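Local coordinates for protein octenoyl-CoA reductase/carboxylase (Streptomyces sp., PDB 4A0S) that reductively carboxylates 2-octenoyl-CoA with NADPH and carbon dioxide, supplying an unusual extender unit for the polyketide synthase that builds cinnabaramide, at residues Val55-Leu60 against Ala174-Val179; Ala19-Thr24 against Val121-Ile126. All blocks are in the same frame, centred on the assembly; numbering follows the deposited sequence.

Contact 1 (Val55-Leu60 against Ala174-Val179) and contact 2 (Ala19-Thr24 against Val121-Ile126) adjoin, their centres about 9 Å apart. Met57 N lies 2.8 Å from Asp23 O, a probable hydrogen bond that ties the two loop segments together, and Met57 CE packs 3.6 Å from Val21 CG1. The partner segments belong to one sheet: strands 117-124 and 176-180 both pair with strand 64-73, and Leu66 of that strand touches Met57, Tyr176 and Val178 of contact 1 as well as Val21 and Val122 of contact 2. Both contacts lie away from the pockets that hold NADP and the octanoyl-CoA; their centres are about 20 and 26 Å from the centre of the chain.

Contact 1 of 2, residues Val55-Leu60 against Ala174-Val179; sequences VPMPEL and AEYGVV
Met57 lays its terminal methyl over one face of the Tyr176 ring, and the two side chains cross at about a right angle. CG of the methionine is anti to the backbone N (chi1 177°), and the chain then bends at both chi2 and chi3, which brings the methyl toward the tyrosine although the CB itself does not point there. CE ends 3.8 Å from Tyr176 CG, and it stands 4.2 Å from the ring centroid in a CH-pi contact, 25° off the normal. The methyl is thus displaced toward the rim, above CG and CD1 and close to CB as well.

The strand carrying Tyr176 and Val178 pairs with strand 64-73 in the GroES-like, substrate-side part of the medium-chain dehydrogenase/reductase fold. Val55 and Pro56 end strand 54-56 of a neighbouring antiparallel sheet, and Met57-Leu60 continues as a loop across strand 176-180. No hydrogen bond joins the two segments; the contact is apolar throughout.

Further along, Val178 points toward the loop and divides its two methyls between two partners. Val178 CG2 meets Pro58 CG at 3.6 Å. Val178 CG1, anti to the backbone N (chi1 171°), lies 3.8 Å from Leu60 CD1.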
ATOM      1  N   VAL A  55     -31.667 -33.785   6.507  1.00 23.61           N
ATOM      2  CA  VAL A  55     -31.217 -33.172   7.730  1.00 23.19           C
ATOM      3  C   VAL A  55     -32.248 -32.112   8.098  1.00 23.15           C
ATOM      4  O   VAL A  55     -32.943 -31.597   7.222  1.00 22.77           O
ATOM      5  CB  VAL A  55     -29.800 -32.525   7.593  1.00 22.25           C
ATOM      6  CG1 VAL A  55     -28.735 -33.573   7.307  1.00 22.11           C
ATOM      7  CG2 VAL A  55     -29.810 -31.463   6.522  1.00 20.67           C
ATOM      8  N   PRO A  56     -32.358 -31.781   9.391  1.00 23.64           N
ATOM      9  CA  PRO A  56     -33.340 -30.780   9.792  1.00 23.51           C
ATOM     10  C   PRO A  56     -33.055 -29.436   9.149  1.00 22.47           C
ATOM     11  O   PRO A  56     -31.905 -28.999   9.113  1.00 21.50           O
ATOM     12  CB  PRO A  56     -33.130 -30.684  11.300  1.00 24.37           C
ATOM     13  CG  PRO A  56     -32.640 -32.056  11.676  1.00 25.50           C
ATOM     14  CD  PRO A  56     -31.720 -32.422  10.556  1.00 24.11           C
ATOM     15  N   MET A  57     -34.100 -28.794   8.635  1.00 22.48           N
ATOM     16  CA  MET A  57     -34.014 -27.401   8.211  1.00 21.19           C
ATOM     17  C   MET A  57     -33.817 -26.506   9.442  1.00 20.82           C
ATOM     18  O   MET A  57     -34.678 -26.504  10.319  1.00 21.40           O
ATOM     19  CB  MET A  57     -35.306 -26.996   7.514  1.00 21.37           C
ATOM     20  CG  MET A  57     -35.357 -25.547   7.097  1.00 20.29           C
ATOM     21  SD  MET A  57     -34.106 -25.158   5.849  1.00 20.13           S
ATOM     22  CE  MET A  57     -34.789 -25.931   4.395  1.00 18.56           C
ATOM     23  N   PRO A  58     -32.710 -25.732   9.499  1.00 19.85           N
ATOM     24  CA  PRO A  58     -32.557 -24.859  10.666  1.00 19.74           C
ATOM     25  C   PRO A  58     -33.423 -23.622  10.555  1.00 19.34           C
ATOM     26  O   PRO A  58     -33.932 -23.309   9.474  1.00 19.36           O
ATOM     27  CB  PRO A  58     -31.084 -24.453  10.604  1.00 18.89           C
ATOM     28  CG  PRO A  58     -30.783 -24.436   9.155  1.00 18.57           C
ATOM     29  CD  PRO A  58     -31.565 -25.595   8.577  1.00 19.16           C
ATOM     30  N   GLU A  59     -33.601 -22.945  11.680  1.00 19.33           N
ATOM     31  CA  GLU A  59     -34.244 -21.659  11.703  1.00 19.33           C
ATOM     32  C   GLU A  59     -33.282 -20.617  11.131  1.00 18.31           C
ATOM     33  O   GLU A  59     -32.064 -20.631  11.396  1.00 17.70           O
ATOM     34  CB  GLU A  59     -34.657 -21.318  13.120  1.00 20.13           C
ATOM     35  CG  GLU A  59     -35.335 -19.976  13.304  1.00 21.76           C
ATOM     36  CD  GLU A  59     -35.593 -19.659  14.769  1.00 25.21           C
ATOM     37  OE1 GLU A  59     -35.027 -20.345  15.652  1.00 24.00           O
ATOM     38  OE2 GLU A  59     -36.366 -18.714  15.036  1.00 26.17           O
ATOM     39  N   LEU A  60     -33.843 -19.745  10.311  1.00 17.62           N
ATOM     40  CA  LEU A  60     -33.074 -18.711   9.651  1.00 17.06           C
ATOM     41  C   LEU A  60     -32.814 -17.530  10.592  1.00 16.58           C
ATOM     42  O   LEU A  60     -33.723 -17.004  11.209  1.00 16.50           O
ATOM     43  CB  LEU A  60     -33.865 -18.248   8.440  1.00 17.29           C
ATOM     44  CG  LEU A  60     -33.119 -17.775   7.210  1.00 17.26           C
ATOM     45  CD1 LEU A  60     -32.134 -18.852   6.716  1.00 17.53           C
ATOM     46  CD2 LEU A  60     -34.174 -17.444   6.193  1.00 16.26           C
ATOM     47  N   ALA A 174     -26.209 -29.557  -0.828  1.00 18.09           N
ATOM     48  CA  ALA A 174     -27.504 -29.914  -0.286  1.00 18.51           C
ATOM     49  C   ALA A 174     -28.497 -29.209  -1.162  1.00 18.64           C
ATOM     50  O   ALA A 174     -28.111 -28.408  -2.006  1.00 19.19           O
ATOM     51  CB  ALA A 174     -27.629 -29.400   1.145  1.00 17.97           C
ATOM     52  N   GLU A 175     -29.771 -29.473  -0.940  1.00 18.55           N
ATOM     53  CA  GLU A 175     -30.806 -28.844  -1.728  1.00 19.25           C
ATOM     54  C   GLU A 175     -31.050 -27.428  -1.231  1.00 18.54           C
ATOM     55  O   GLU A 175     -31.531 -26.592  -1.976  1.00 18.97           O
ATOM     56  CB  GLU A 175     -32.077 -29.673  -1.681  1.00 19.90           C
ATOM     57  CG  GLU A 175     -31.911 -31.033  -2.371  1.00 21.13           C
ATOM     58  CD  GLU A 175     -33.229 -31.604  -2.862  1.00 24.48           C
ATOM     59  OE1 GLU A 175     -34.240 -31.475  -2.157  1.00 24.21           O
ATOM     60  OE2 GLU A 175     -33.260 -32.176  -3.970  1.00 26.79           O
ATOM     61  N   TYR A 176     -30.695 -27.165   0.017  1.00 18.13           N
ATOM     62  CA  TYR A 176     -30.780 -25.816   0.550  1.00 17.82           C
ATOM     63  C   TYR A 176     -29.521 -25.511   1.272  1.00 17.47           C
ATOM     64  O   TYR A 176     -28.862 -26.407   1.792  1.00 17.61           O
ATOM     65  CB  TYR A 176     -31.950 -25.663   1.529  1.00 18.05           C
ATOM     66  CG  TYR A 176     -33.276 -25.845   0.867  1.00 19.09           C
ATOM     67  CD1 TYR A 176     -33.846 -27.111   0.783  1.00 20.47           C
ATOM     68  CD2 TYR A 176     -33.969 -24.764   0.320  1.00 19.09           C
ATOM     69  CE1 TYR A 176     -35.055 -27.310   0.180  1.00 20.31           C
ATOM     70  CE2 TYR A 176     -35.194 -24.958  -0.314  1.00 19.92           C
ATOM     71  CZ  TYR A 176     -35.724 -26.252  -0.369  1.00 20.87           C
ATOM     72  OH  TYR A 176     -36.924 -26.526  -0.980  1.00 22.05           O
ATOM     73  N   GLY A 177     -29.212 -24.223   1.340  1.00 17.22           N
ATOM     74  CA  GLY A 177     -28.041 -23.740   2.052  1.00 16.98           C
ATOM     75  C   GLY A 177     -28.533 -22.571   2.878  1.00 16.90           C
ATOM     76  O   GLY A 177     -29.463 -21.860   2.474  1.00 16.94           O
ATOM     77  N   VAL A 178     -27.935 -22.400   4.049  1.00 16.83           N
ATOM     78  CA  VAL A 178     -28.210 -21.237   4.883  1.00 16.76           C
ATOM     79  C   VAL A 178     -26.948 -20.386   4.862  1.00 16.50           C
ATOM     80  O   VAL A 178     -25.840 -20.856   5.151  1.00 16.45           O
ATOM     81  CB  VAL A 178     -28.596 -21.620   6.322  1.00 16.94           C
ATOM     82  CG1 VAL A 178     -28.666 -20.374   7.219  1.00 16.88           C
ATOM     83  CG2 VAL A 178     -29.932 -22.360   6.328  1.00 17.23           C
ATOM     84  N   VAL A 179     -27.120 -19.133   4.473  1.00 16.38           N
ATOM     85  CA  VAL A 179     -25.973 -18.271   4.296  1.00 16.16           C
ATOM     86  C   VAL A 179     -26.248 -16.933   4.918  1.00 16.13           C
ATOM     87  O   VAL A 179     -27.390 -16.517   5.013  1.00 16.26           O
ATOM     88  CB  VAL A 179     -25.639 -18.081   2.798  1.00 16.06           C
ATOM     89  CG1 VAL A 179     -25.581 -19.427   2.094  1.00 16.16           C
ATOM     90  CG2 VAL A 179     -26.672 -17.183   2.085  1.00 16.12           C
TER

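Contact 2 of 2, residues Ala19-Thr24 against Val121-Ile126; sequences APVPDT and VVRTGI
The guanidinium of Arg123 has Val21 CG2 over one face and the carbonyl of Ala19 at its edge. The valine methyl sits 3.3 Å above the guanidinium plane, displaced toward the rim, and its closest approach is to Arg123 NE at 3.5 Å. Pro20 CA comes near Arg123 NH2 obliquely. At the edge, Arg123 NH2 donates to Ala19 O over 2.6 Å, with an N-H...O angle of 154°; the oxygen is near the guanidinium plane, but the nitrogen stands above the plane of the carbonyl.

The second terminal nitrogen turns back on its own strand: Arg123 NH1 donates to Val122 O at 2.8 Å, almost within the guanidinium plane. With CG anti to the carbonyl carbon (chi1 -66°), the chain bends at chi2 (-73°), which helps carry the group back to Val122 O. Arg123 NH1 also bonds to Ile16 O. Three backbone carbonyls therefore grip the guanidinium and would restrict its rotation, one of them from Ile16 in helix 13-18 and one from Ala19, the first residue beyond it. Such carbonyls probably favour the positive charge.

Val122 and Arg123 together lie opposite the single residue Leu66 of strand 64-73, a classic beta bulge near the end of strand 117-124, from which the arginine ties the loop after helix 13-18 to that strand of the GroES-like domain.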
ATOM      1  N   ALA A  19     -44.777 -20.929  -0.941  1.00 32.74           N
ATOM      2  CA  ALA A  19     -44.444 -22.348  -0.839  1.00 31.99           C
ATOM      3  C   ALA A  19     -43.727 -22.601   0.485  1.00 31.36           C
ATOM      4  O   ALA A  19     -42.696 -21.981   0.750  1.00 30.92           O
ATOM      5  CB  ALA A  19     -43.577 -22.773  -2.007  1.00 30.70           C
ATOM      6  N   PRO A  20     -44.265 -23.504   1.324  1.00 32.00           N
ATOM      7  CA  PRO A  20     -43.659 -23.660   2.648  1.00 31.54           C
ATOM      8  C   PRO A  20     -42.220 -24.164   2.596  1.00 29.68           C
ATOM      9  O   PRO A  20     -41.836 -24.888   1.662  1.00 29.06           O
ATOM     10  CB  PRO A  20     -44.570 -24.686   3.349  1.00 33.12           C
ATOM     11  CG  PRO A  20     -45.329 -25.356   2.262  1.00 33.69           C
ATOM     12  CD  PRO A  20     -45.461 -24.350   1.155  1.00 33.31           C
ATOM     13  N   VAL A  21     -41.431 -23.770   3.594  1.00 28.39           N
ATOM     14  CA  VAL A  21     -40.099 -24.326   3.774  1.00 26.48           C
ATOM     15  C   VAL A  21     -40.258 -25.735   4.317  1.00 26.90           C
ATOM     16  O   VAL A  21     -41.005 -25.937   5.274  1.00 27.94           O
ATOM     17  CB  VAL A  21     -39.223 -23.494   4.754  1.00 25.87           C
ATOM     18  CG1 VAL A  21     -37.771 -23.948   4.669  1.00 23.59           C
ATOM     19  CG2 VAL A  21     -39.325 -22.010   4.462  1.00 25.64           C
ATOM     20  N   PRO A  22     -39.577 -26.713   3.695  1.00 26.51           N
ATOM     21  CA  PRO A  22     -39.578 -28.085   4.190  1.00 27.16           C
ATOM     22  C   PRO A  22     -38.917 -28.182   5.559  1.00 27.21           C
ATOM     23  O   PRO A  22     -37.984 -27.438   5.847  1.00 26.07           O
ATOM     24  CB  PRO A  22     -38.715 -28.836   3.175  1.00 26.70           C
ATOM     25  CG  PRO A  22     -38.575 -27.953   2.018  1.00 25.31           C
ATOM     26  CD  PRO A  22     -38.788 -26.563   2.460  1.00 24.93           C
ATOM     27  N   ASP A  23     -39.406 -29.107   6.376  1.00 28.49           N
ATOM     28  CA  ASP A  23     -38.864 -29.377   7.706  1.00 28.77           C
ATOM     29  C   ASP A  23     -37.470 -29.955   7.620  1.00 26.63           C
ATOM     30  O   ASP A  23     -36.679 -29.843   8.560  1.00 26.56           O
ATOM     31  CB  ASP A  23     -39.747 -30.406   8.415  1.00 31.46           C
ATOM     32  CG  ASP A  23     -41.054 -29.821   8.880  1.00 35.13           C
ATOM     33  OD1 ASP A  23     -41.178 -28.576   8.853  1.00 36.81           O
ATOM     34  OD2 ASP A  23     -41.947 -30.599   9.279  1.00 39.20           O
ATOM     35  N   THR A  24     -37.203 -30.639   6.518  1.00 25.15           N
ATOM     36  CA  THR A  24     -35.912 -31.287   6.316  1.00 23.79           C
ATOM     37  C   THR A  24     -35.471 -31.063   4.889  1.00 22.13           C
ATOM     38  O   THR A  24     -36.255 -30.666   4.033  1.00 21.67           O
ATOM     39  CB  THR A  24     -35.965 -32.821   6.570  1.00 24.97           C
ATOM     40  OG1 THR A  24     -36.703 -33.453   5.524  1.00 25.11           O
ATOM     41  CG2 THR A  24     -36.612 -33.154   7.921  1.00 27.05           C
ATOM     42  N   VAL A 121     -32.732 -17.694  -4.018  1.00 15.57           N
ATOM     43  CA  VAL A 121     -33.168 -17.252  -2.718  1.00 15.49           C
ATOM     44  C   VAL A 121     -34.585 -17.746  -2.514  1.00 15.95           C
ATOM     45  O   VAL A 121     -35.434 -17.599  -3.396  1.00 16.70           O
ATOM     46  CB  VAL A 121     -33.117 -15.719  -2.620  1.00 15.39           C
ATOM     47  CG1 VAL A 121     -33.651 -15.261  -1.292  1.00 15.38           C
ATOM     48  CG2 VAL A 121     -31.684 -15.227  -2.843  1.00 15.01           C
ATOM     49  N   VAL A 122     -34.841 -18.363  -1.373  1.00 16.09           N
ATOM     50  CA  VAL A 122     -36.210 -18.778  -1.074  1.00 17.07           C
ATOM     51  C   VAL A 122     -36.761 -18.084   0.176  1.00 17.45           C
ATOM     52  O   VAL A 122     -37.966 -17.858   0.289  1.00 18.33           O
ATOM     53  CB  VAL A 122     -36.355 -20.317  -1.033  1.00 17.09           C
ATOM     54  CG1 VAL A 122     -36.133 -20.897  -2.420  1.00 16.86           C
ATOM     55  CG2 VAL A 122     -35.376 -20.934  -0.052  1.00 17.63           C
ATOM     56  N   ARG A 123     -35.881 -17.722   1.101  1.00 17.18           N
ATOM     57  CA  ARG A 123     -36.286 -16.963   2.281  1.00 17.51           C
ATOM     58  C   ARG A 123     -35.164 -16.040   2.691  1.00 16.89           C
ATOM     59  O   ARG A 123     -34.001 -16.351   2.490  1.00 16.63           O
ATOM     60  CB  ARG A 123     -36.616 -17.889   3.459  1.00 17.92           C
ATOM     61  CG  ARG A 123     -37.850 -18.774   3.259  1.00 19.04           C
ATOM     62  CD  ARG A 123     -39.134 -17.963   3.349  1.00 21.11           C
ATOM     63  NE  ARG A 123     -40.311 -18.834   3.356  1.00 21.53           N
ATOM     64  CZ  ARG A 123     -40.826 -19.434   2.283  1.00 21.66           C
ATOM     65  NH1 ARG A 123     -40.279 -19.300   1.069  1.00 21.03           N
ATOM     66  NH2 ARG A 123     -41.889 -20.198   2.435  1.00 20.89           N
ATOM     67  N   THR A 124     -35.523 -14.910   3.278  1.00 17.03           N
ATOM     68  CA  THR A 124     -34.537 -14.005   3.832  1.00 16.86           C
ATOM     69  C   THR A 124     -34.957 -13.666   5.239  1.00 16.99           C
ATOM     70  O   THR A 124     -36.166 -13.518   5.523  1.00 17.77           O
ATOM     71  CB  THR A 124     -34.457 -12.688   3.034  1.00 16.93           C
ATOM     72  OG1 THR A 124     -35.688 -11.964   3.181  1.00 17.69           O
ATOM     73  CG2 THR A 124     -34.203 -12.948   1.559  1.00 16.47           C
ATOM     74  N   GLY A 125     -33.972 -13.529   6.118  1.00 16.42           N
ATOM     75  CA  GLY A 125     -34.220 -13.080   7.474  1.00 16.41           C
ATOM     76  C   GLY A 125     -34.708 -11.640   7.456  1.00 16.21           C
ATOM     77  O   GLY A 125     -34.522 -10.925   6.459  1.00 15.76           O
ATOM     78  N   ILE A 126     -35.301 -11.198   8.565  1.00 16.29           N
ATOM     79  CA  ILE A 126     -35.921  -9.875   8.624  1.00 16.69           C
ATOM     80  C   ILE A 126     -34.897  -8.757   8.542  1.00 16.15           C
ATOM     81  O   ILE A 126     -35.242  -7.590   8.331  1.00 16.34           O
ATOM     82  CB  ILE A 126     -36.777  -9.696   9.882  1.00 17.14           C
ATOM     83  CG1 ILE A 126     -35.926  -9.897  11.154  1.00 18.19           C
ATOM     84  CG2 ILE A 126     -37.969 -10.665   9.804  1.00 19.17           C
ATOM     85  CD1 ILE A 126     -36.530  -9.248  12.415  1.00 21.07           C
TER